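Long-range contacts in beta-catenin homolog sys-1 (Caenorhabditis elegans, PDB 3C2G), which acts as a transcription coregulator in the Wnt asymmetry pathway, binding the TCF transcription factor POP-1 directly and activating or repressing target genes according to upstream signals: residues D275-F280 with L309-A314; L224-N229 with V281-V286; L204-I209 with L270-D275. One frame throughout, in Å; residues are numbered along the deposited sequence.

Contact 1: D275-F280 with L309-A314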
loop_
_atom_site.group_PDB
_atom_site.type_symbol
_atom_site.label_atom_id
_atom_site.label_comp_id
_atom_site.label_asym_id
_atom_site.label_seq_id
_atom_site.Cartn_x
_atom_site.Cartn_y
_atom_site.Cartn_z
ATOM N N ASP A 275 9.069 -9.475 8.272
ATOM C CA ASP A 275 9.905 -10.610 7.916
ATOM C C ASP A 275 9.783 -10.891 6.419
ATOM O O ASP A 275 10.781 -11.211 5.756
ATOM C CB ASP A 275 9.536 -11.857 8.734
ATOM C CG ASP A 275 10.066 -11.806 10.177
ATOM O OD1 ASP A 275 11.296 -11.629 10.367
ATOM O OD2 ASP A 275 9.249 -11.948 11.122
ATOM N N ALA A 276 8.565 -10.738 5.892
ATOM C CA ALA A 276 8.296 -10.985 4.490
ATOM C C ALA A 276 8.987 -9.962 3.594
ATOM O O ALA A 276 9.671 -10.345 2.641
ATOM C CB ALA A 276 6.800 -11.005 4.230
ATOM N N ILE A 277 8.825 -8.672 3.902
ATOM C CA ILE A 277 9.454 -7.615 3.096
ATOM C C ILE A 277 10.979 -7.664 3.180
ATOM O O ILE A 277 11.655 -7.383 2.191
ATOM C CB ILE A 277 8.896 -6.172 3.379
ATOM C CG1 ILE A 277 9.490 -5.584 4.660
ATOM C CG2 ILE A 277 7.349 -6.170 3.391
ATOM C CD1 ILE A 277 9.060 -4.171 4.958
ATOM N N ASP A 278 11.520 -8.053 4.338
ATOM C CA ASP A 278 12.977 -8.258 4.465
ATOM C C ASP A 278 13.448 -9.459 3.645
ATOM O O ASP A 278 14.514 -9.408 3.023
ATOM C CB ASP A 278 13.434 -8.341 5.930
ATOM C CG ASP A 278 13.640 -6.953 6.563
ATOM O OD1 ASP A 278 14.534 -6.203 6.111
ATOM O OD2 ASP A 278 12.906 -6.603 7.515
ATOM N N GLY A 279 12.642 -10.520 3.602
ATOM C CA GLY A 279 12.943 -11.671 2.737
ATOM C C GLY A 279 12.998 -11.282 1.269
ATOM O O GLY A 279 13.881 -11.705 0.529
ATOM N N PHE A 280 12.050 -10.451 0.860
ATOM C CA PHE A 280 11.949 -9.975 -0.503
ATOM C C PHE A 280 13.168 -9.115 -0.872
ATOM O O PHE A 280 13.770 -9.265 -1.955
ATOM C CB PHE A 280 10.636 -9.194 -0.640
ATOM C CG PHE A 280 10.388 -8.638 -2.013
ATOM C CD1 PHE A 280 10.136 -9.483 -3.088
ATOM C CD2 PHE A 280 10.386 -7.263 -2.225
ATOM C CE1 PHE A 280 9.894 -8.966 -4.351
ATOM C CE2 PHE A 280 10.138 -6.732 -3.488
ATOM C CZ PHE A 280 9.894 -7.587 -4.554
ATOM N N LEU A 309 6.916 1.211 -2.571
ATOM C CA LEU A 309 6.433 1.928 -1.410
ATOM C C LEU A 309 6.243 0.954 -0.244
ATOM O O LEU A 309 6.683 1.209 0.868
ATOM C CB LEU A 309 5.115 2.636 -1.742
ATOM C CG LEU A 309 4.513 3.510 -0.643
ATOM C CD1 LEU A 309 5.481 4.652 -0.256
ATOM C CD2 LEU A 309 3.114 4.054 -1.018
ATOM N N GLN A 310 5.623 -0.187 -0.525
ATOM C CA GLN A 310 5.201 -1.095 0.508
ATOM C C GLN A 310 6.371 -1.722 1.241
ATOM O O GLN A 310 6.240 -2.082 2.397
ATOM C CB GLN A 310 4.360 -2.194 -0.118
ATOM C CG GLN A 310 3.502 -2.953 0.863
ATOM C CD GLN A 310 2.678 -4.032 0.176
ATOM O OE1 GLN A 310 2.040 -3.768 -0.852
ATOM N NE2 GLN A 310 2.700 -5.253 0.725
ATOM N N VAL A 311 7.501 -1.870 0.562
ATOM C CA VAL A 311 8.662 -2.560 1.135
ATOM C C VAL A 311 9.756 -1.581 1.614
ATOM O O VAL A 311 10.840 -2.010 2.029
ATOM C CB VAL A 311 9.296 -3.588 0.128
ATOM C CG1 VAL A 311 8.250 -4.597 -0.359
ATOM C CG2 VAL A 311 9.962 -2.881 -1.062
ATOM N N SER A 312 9.454 -0.284 1.550
ATOM C CA SER A 312 10.439 0.768 1.729
ATOM C C SER A 312 10.987 0.886 3.158
ATOM O O SER A 312 12.095 1.372 3.354
ATOM C CB SER A 312 9.861 2.109 1.275
ATOM O OG SER A 312 8.762 2.486 2.080
ATOM N N ASP A 313 10.214 0.439 4.142
ATOM C CA ASP A 313 10.654 0.476 5.527
ATOM C C ASP A 313 11.512 -0.728 5.957
ATOM O O ASP A 313 11.818 -0.892 7.135
ATOM C CB ASP A 313 9.463 0.700 6.468
ATOM C CG ASP A 313 8.379 -0.379 6.337
ATOM O OD1 ASP A 313 7.931 -0.695 5.202
ATOM O OD2 ASP A 313 7.946 -0.902 7.392
ATOM N N ALA A 314 11.941 -1.546 5.006
ATOM C CA ALA A 314 12.711 -2.739 5.329
ATOM C C ALA A 314 14.129 -2.421 5.826
ATOM O O ALA A 314 14.865 -1.645 5.207
ATOM C CB ALA A 314 12.765 -3.660 4.142
#
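I277 reaches from helix 274-282 into the turn that follows helix 298-311. CB faces V311, with I277 CB lying 4.1 Å from V311 CG1. At the branch, I277 CG2 stays on that same methyl, 4.2 Å from V311 CG1, and the two side chains pass one another pointing opposite ways. The other arm takes the crowded position between backbone N and carbonyl carbon (chi1 79°), which brings I277 CG1 to 3.8 Å from A314 CB. An extended second torsion (chi2 177°) then carries the tip onward, where I277 CD1 sits 3.8 Å from A314 CB and 3.7 Å from D313 OD1. The type I turn from V311 to A314 presents these partners together. About one turn on from I277, F280 CD2 lies 3.9 Å from V311 CG1, the methyl that I277 CB also meets. D278 lays OD1 3.7 Å from A314 CB while spending that oxygen on a hydrogen bond to A316 N. An alanine at I277 would keep CB against V311 but lose CG1, CG2 and CD1, and would probably leave A314 CB without their cover and a gap beside the D313 carboxylate. The contact joins two helices of the armadillo domain where the bound peptide packs on I277, Q310 and D313. No hydrogen bond joins the two segments: the seam is held largely by apolar contact, and D313 OD1, which touches it, also serves a salt bridge to a basic side chain of the peptide.

Contact 2: L224-N229 with V281-V286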
loop_
_atom_site.group_PDB
_atom_site.type_symbol
_atom_site.label_atom_id
_atom_site.label_comp_id
_atom_site.label_asym_id
_atom_site.label_seq_id
_atom_site.Cartn_x
_atom_site.Cartn_y
_atom_site.Cartn_z
ATOM N N LEU A 224 7.236 -18.606 -3.149
ATOM C CA LEU A 224 6.750 -17.650 -4.128
ATOM C C LEU A 224 7.598 -16.404 -4.330
ATOM O O LEU A 224 7.496 -15.759 -5.367
ATOM C CB LEU A 224 5.303 -17.255 -3.833
ATOM C CG LEU A 224 4.262 -18.295 -4.233
ATOM C CD1 LEU A 224 2.938 -17.613 -4.362
ATOM C CD2 LEU A 224 4.630 -18.981 -5.533
ATOM N N ILE A 225 8.424 -16.045 -3.360
ATOM C CA ILE A 225 9.226 -14.865 -3.537
ATOM C C ILE A 225 10.217 -15.095 -4.677
ATOM O O ILE A 225 10.309 -14.281 -5.598
ATOM C CB ILE A 225 9.903 -14.407 -2.222
ATOM C CG1 ILE A 225 8.839 -13.897 -1.249
ATOM C CG2 ILE A 225 10.920 -13.323 -2.495
ATOM C CD1 ILE A 225 9.388 -13.295 0.029
ATOM N N ILE A 226 10.929 -16.213 -4.643
ATOM C CA ILE A 226 11.905 -16.507 -5.696
ATOM C C ILE A 226 11.203 -16.722 -7.047
ATOM O O ILE A 226 11.679 -16.264 -8.102
ATOM C CB ILE A 226 12.788 -17.723 -5.304
ATOM C CG1 ILE A 226 13.570 -17.426 -4.012
ATOM C CG2 ILE A 226 13.733 -18.140 -6.436
ATOM C CD1 ILE A 226 14.605 -16.291 -4.124
ATOM N N LYS A 227 10.060 -17.397 -7.001
ATOM C CA LYS A 227 9.327 -17.745 -8.203
ATOM C C LYS A 227 8.705 -16.523 -8.859
ATOM O O LYS A 227 8.886 -16.300 -10.065
ATOM C CB LYS A 227 8.256 -18.782 -7.909
ATOM C CG LYS A 227 8.774 -20.195 -7.703
ATOM C CD LYS A 227 7.572 -21.138 -7.714
ATOM C CE LYS A 227 7.862 -22.479 -7.096
ATOM N NZ LYS A 227 6.872 -23.460 -7.608
ATOM N N LEU A 228 8.005 -15.719 -8.069
ATOM C CA LEU A 228 7.380 -14.527 -8.603
ATOM C C LEU A 228 8.403 -13.537 -9.163
ATOM O O LEU A 228 8.145 -12.910 -10.194
ATOM C CB LEU A 228 6.440 -13.899 -7.580
ATOM C CG LEU A 228 5.175 -14.752 -7.352
ATOM C CD1 LEU A 228 4.256 -14.136 -6.297
ATOM C CD2 LEU A 228 4.409 -14.991 -8.677
ATOM N N ASN A 229 9.572 -13.436 -8.516
ATOM C CA ASN A 229 10.664 -12.616 -9.024
ATOM C C ASN A 229 11.173 -13.071 -10.374
ATOM O O ASN A 229 11.438 -12.246 -11.234
ATOM C CB ASN A 229 11.843 -12.538 -8.040
ATOM C CG ASN A 229 11.605 -11.539 -6.907
ATOM O OD1 ASN A 229 10.654 -10.756 -6.934
ATOM N ND2 ASN A 229 12.471 -11.574 -5.899
ATOM N N VAL A 281 13.557 -8.236 0.043
ATOM C CA VAL A 281 14.712 -7.393 -0.192
ATOM C C VAL A 281 16.016 -8.192 -0.238
ATOM O O VAL A 281 16.877 -7.890 -1.045
ATOM C CB VAL A 281 14.780 -6.236 0.808
ATOM C CG1 VAL A 281 16.086 -5.428 0.640
ATOM C CG2 VAL A 281 13.539 -5.334 0.656
ATOM N N ARG A 282 16.161 -9.219 0.591
ATOM C CA ARG A 282 17.358 -10.066 0.536
ATOM C C ARG A 282 17.396 -10.931 -0.731
ATOM O O ARG A 282 18.450 -11.419 -1.130
ATOM C CB ARG A 282 17.505 -10.929 1.814
ATOM C CG ARG A 282 17.482 -10.125 3.151
ATOM C CD ARG A 282 17.711 -10.949 4.451
ATOM N NE ARG A 282 17.027 -12.251 4.494
ATOM C CZ ARG A 282 15.865 -12.514 5.108
ATOM N NH1 ARG A 282 15.183 -11.569 5.757
ATOM N NH2 ARG A 282 15.372 -13.750 5.073
ATOM N N SER A 283 16.252 -11.118 -1.381
ATOM C CA SER A 283 16.201 -11.881 -2.636
ATOM C C SER A 283 16.295 -10.959 -3.858
ATOM O O SER A 283 16.025 -11.375 -4.979
ATOM C CB SER A 283 14.926 -12.703 -2.694
ATOM O OG SER A 283 14.660 -13.282 -1.425
ATOM N N ASP A 284 16.668 -9.702 -3.619
ATOM C CA ASP A 284 16.926 -8.712 -4.670
ATOM C C ASP A 284 15.657 -8.168 -5.327
ATOM O O ASP A 284 15.666 -7.710 -6.472
ATOM C CB ASP A 284 17.944 -9.238 -5.686
ATOM C CG ASP A 284 19.374 -9.102 -5.182
ATOM O OD1 ASP A 284 19.602 -8.268 -4.276
ATOM O OD2 ASP A 284 20.265 -9.826 -5.676
ATOM N N GLY A 285 14.579 -8.193 -4.555
ATOM C CA GLY A 285 13.299 -7.728 -5.025
ATOM C C GLY A 285 13.312 -6.295 -5.516
ATOM O O GLY A 285 12.729 -5.987 -6.558
ATOM N N VAL A 286 13.993 -5.429 -4.773
ATOM C CA VAL A 286 13.996 -3.997 -5.066
ATOM C C VAL A 286 14.724 -3.728 -6.378
ATOM O O VAL A 286 14.246 -2.944 -7.219
ATOM C CB VAL A 286 14.571 -3.172 -3.880
ATOM C CG1 VAL A 286 14.937 -1.756 -4.309
ATOM C CG2 VAL A 286 13.566 -3.135 -2.728
#
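S283 OG lies against I225 and I226 of helix 224-239 while it hydrogen-bonds to G279 O in the last turns of helix 274-282, just before it. S283 OG is 3.9 Å from I225 CG2, and S283 CB meets I226 CD1 at 3.9 Å, so across the contact S283 makes only van der Waals approaches, with no hydrogen bond. Its first torsion (chi1 -41°) turns OG back to G279 O. N229 closes the contact one turn further along: N229 ND2 comes to 3.7 Å from S283 O, with no hydrogen bond made, and to 4.0 Å from G285 CA. The chain here is changing direction. D284, with positive phi (75°), is the C-prime residue of a Schellman motif that ends helix 274-282: D284 N bonds to V281 O at 3.2 Å, and G285 N turns back to F280 O. G285 at once begins the next helix. The contact thus sets helix 224-239 against the junction of helices 274-282 and 285-292, while L228 packs on helix 251-270 and I225 on helix 202-210.

Contact 3: L204-I209 with L270-D275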
loop_
_atom_site.group_PDB
_atom_site.type_symbol
_atom_site.label_atom_id
_atom_site.label_comp_id
_atom_site.label_asym_id
_atom_site.label_seq_id
_atom_site.Cartn_x
_atom_site.Cartn_y
_atom_site.Cartn_z
ATOM N N LEU A 204 -1.321 -18.829 5.257
ATOM C CA LEU A 204 -1.184 -19.325 3.893
ATOM C C LEU A 204 -0.141 -18.497 3.154
ATOM O O LEU A 204 0.637 -19.031 2.362
ATOM C CB LEU A 204 -2.520 -19.354 3.148
ATOM C CG LEU A 204 -2.576 -20.350 1.983
ATOM C CD1 LEU A 204 -2.156 -21.748 2.424
ATOM C CD2 LEU A 204 -3.955 -20.389 1.357
ATOM N N LYS A 205 -0.114 -17.203 3.450
ATOM C CA LYS A 205 0.915 -16.315 2.936
ATOM C C LYS A 205 2.291 -16.816 3.345
ATOM O O LYS A 205 3.183 -16.966 2.500
ATOM C CB LYS A 205 0.689 -14.886 3.420
ATOM C CG LYS A 205 -0.519 -14.238 2.789
ATOM C CD LYS A 205 -0.800 -12.899 3.400
ATOM C CE LYS A 205 -2.139 -12.358 2.956
ATOM N NZ LYS A 205 -2.357 -11.013 3.543
ATOM N N ASP A 206 2.438 -17.109 4.637
ATOM C CA ASP A 206 3.682 -17.629 5.193
ATOM C C ASP A 206 4.022 -19.018 4.695
ATOM O O ASP A 206 5.191 -19.388 4.647
ATOM C CB ASP A 206 3.634 -17.631 6.718
ATOM C CG ASP A 206 3.858 -16.260 7.308
ATOM O OD1 ASP A 206 4.292 -15.345 6.579
ATOM O OD2 ASP A 206 3.601 -16.094 8.513
ATOM N N TYR A 207 3.016 -19.806 4.345
ATOM C CA TYR A 207 3.318 -21.106 3.767
ATOM C C TYR A 207 3.891 -20.923 2.364
ATOM O O TYR A 207 4.871 -21.571 2.002
ATOM C CB TYR A 207 2.113 -22.066 3.767
ATOM C CG TYR A 207 2.447 -23.376 3.087
ATOM C CD1 TYR A 207 3.397 -24.241 3.634
ATOM C CD2 TYR A 207 1.853 -23.730 1.874
ATOM C CE1 TYR A 207 3.737 -25.435 3.003
ATOM C CE2 TYR A 207 2.185 -24.931 1.229
ATOM C CZ TYR A 207 3.127 -25.777 1.805
ATOM O OH TYR A 207 3.467 -26.963 1.183
ATOM N N PHE A 208 3.285 -20.022 1.594
ATOM C CA PHE A 208 3.753 -19.732 0.237
ATOM C C PHE A 208 5.141 -19.101 0.190
ATOM O O PHE A 208 5.943 -19.445 -0.665
ATOM C CB PHE A 208 2.749 -18.856 -0.517
ATOM C CG PHE A 208 1.475 -19.564 -0.873
ATOM C CD1 PHE A 208 1.489 -20.898 -1.264
ATOM C CD2 PHE A 208 0.260 -18.886 -0.843
ATOM C CE1 PHE A 208 0.309 -21.545 -1.598
ATOM C CE2 PHE A 208 -0.923 -19.522 -1.179
ATOM C CZ PHE A 208 -0.900 -20.850 -1.556
ATOM N N ILE A 209 5.411 -18.182 1.112
ATOM C CA ILE A 209 6.703 -17.522 1.190
ATOM C C ILE A 209 7.775 -18.467 1.728
ATOM O O ILE A 209 8.742 -18.793 1.034
ATOM C CB ILE A 209 6.633 -16.278 2.096
ATOM C CG1 ILE A 209 5.765 -15.200 1.462
ATOM C CG2 ILE A 209 8.020 -15.724 2.362
ATOM C CD1 ILE A 209 5.244 -14.201 2.464
ATOM N N LEU A 270 1.217 -10.891 -0.559
ATOM C CA LEU A 270 1.974 -11.863 0.206
ATOM C C LEU A 270 2.812 -11.217 1.299
ATOM O O LEU A 270 2.930 -11.754 2.395
ATOM C CB LEU A 270 2.886 -12.666 -0.710
ATOM C CG LEU A 270 2.242 -13.792 -1.500
ATOM C CD1 LEU A 270 3.204 -14.227 -2.593
ATOM C CD2 LEU A 270 1.889 -14.957 -0.570
ATOM N N LEU A 271 3.399 -10.062 0.993
ATOM C CA LEU A 271 4.367 -9.444 1.890
ATOM C C LEU A 271 3.683 -8.671 3.017
ATOM O O LEU A 271 3.716 -7.445 3.056
ATOM C CB LEU A 271 5.324 -8.566 1.082
ATOM C CG LEU A 271 5.992 -9.300 -0.081
ATOM C CD1 LEU A 271 6.715 -8.297 -0.950
ATOM C CD2 LEU A 271 6.923 -10.450 0.364
ATOM N N HIS A 272 3.053 -9.410 3.921
ATOM C CA HIS A 272 2.174 -8.828 4.933
ATOM C C HIS A 272 2.895 -8.140 6.105
ATOM O O HIS A 272 2.346 -7.231 6.733
ATOM C CB HIS A 272 1.193 -9.888 5.443
ATOM C CG HIS A 272 1.854 -11.108 6.009
ATOM N ND1 HIS A 272 1.904 -11.367 7.362
ATOM C CD2 HIS A 272 2.494 -12.141 5.405
ATOM C CE1 HIS A 272 2.539 -12.510 7.566
ATOM N NE2 HIS A 272 2.914 -12.996 6.397
ATOM N N ASP A 273 4.123 -8.564 6.396
ATOM C CA ASP A 273 4.844 -8.057 7.559
ATOM C C ASP A 273 6.330 -7.847 7.294
ATOM O O ASP A 273 6.809 -8.076 6.177
ATOM C CB ASP A 273 4.650 -8.998 8.757
ATOM C CG ASP A 273 5.238 -10.390 8.531
ATOM O OD1 ASP A 273 6.120 -10.568 7.664
ATOM O OD2 ASP A 273 4.819 -11.318 9.245
ATOM N N SER A 274 7.040 -7.432 8.349
ATOM C CA SER A 274 8.466 -7.112 8.312
ATOM C C SER A 274 9.369 -8.250 7.844
ATOM O O SER A 274 10.337 -8.013 7.116
ATOM C CB SER A 274 8.919 -6.636 9.689
ATOM O OG SER A 274 8.201 -5.469 10.061
ATOM N N ASP A 275 9.069 -9.475 8.272
ATOM C CA ASP A 275 9.905 -10.610 7.916
ATOM C C ASP A 275 9.783 -10.891 6.419
ATOM O O ASP A 275 10.781 -11.211 5.756
ATOM C CB ASP A 275 9.536 -11.857 8.734
ATOM C CG ASP A 275 10.066 -11.806 10.177
ATOM O OD1 ASP A 275 11.296 -11.629 10.367
ATOM O OD2 ASP A 275 9.249 -11.948 11.122
#
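K205 and L270 bring their backbones together, CA to CA 5.3 Å, where helix 202-210 passes the C-terminal end of helix 251-270. Beyond that point the chain folds through an inverse gamma turn centred on L271, closed by H272 N to L270 O at 2.8 Å, and D273 caps the next helix through OD1 on A276 N. The turn swings H272 toward helix 202-210. H272 NE2 donates to D206 OD1 over 2.7 Å in a fairly straight bond (161°). The acceptor lies in the ring plane, whereas the nitrogen stands above the carboxylate plane (45° out of it), the two flat groups being turned 46° apart. This is a corner of the armadillo domain, a superhelix of stacked helices in which short linkers such as 271-273 join one helix to the next. K205 lines the same ring with its aliphatic part: K205 CB is 3.8 Å from H272 CD2, and the extended chain runs on so that CD also touches H272 CD2. On the same side of helix 202-210, L270 CD2 lies 3.9 Å from K205 CA and 4.0 Å from F208 CB. I209 CD1 rests 3.4 Å from L270 O. D273 covers one face of the H272 ring, its CG displaced toward the rim.

In the fold
All three contacts draw on helix 274-282 or the chain running into it: contact 3 lies at its start, contact 1 along its length and contact 2 at its end. Their centres are 10 to 12 Å apart. Contacts 1 and 3 share D275 and follow in series, whereas contact 2 interleaves with both along the chain. L271 helps join them, its CD1 3.8 Å from F280 CG and its CD2 3.8 Å from I225 CD1. Helices 202-210 and 224-239 are tied by L224 N to F208 O, probably a hydrogen bond at 2.9 Å. The bound peptide packs on contact 1; contacts 2 and 3 join helices 224-239 and 202-210 to the ends of helix 274-282.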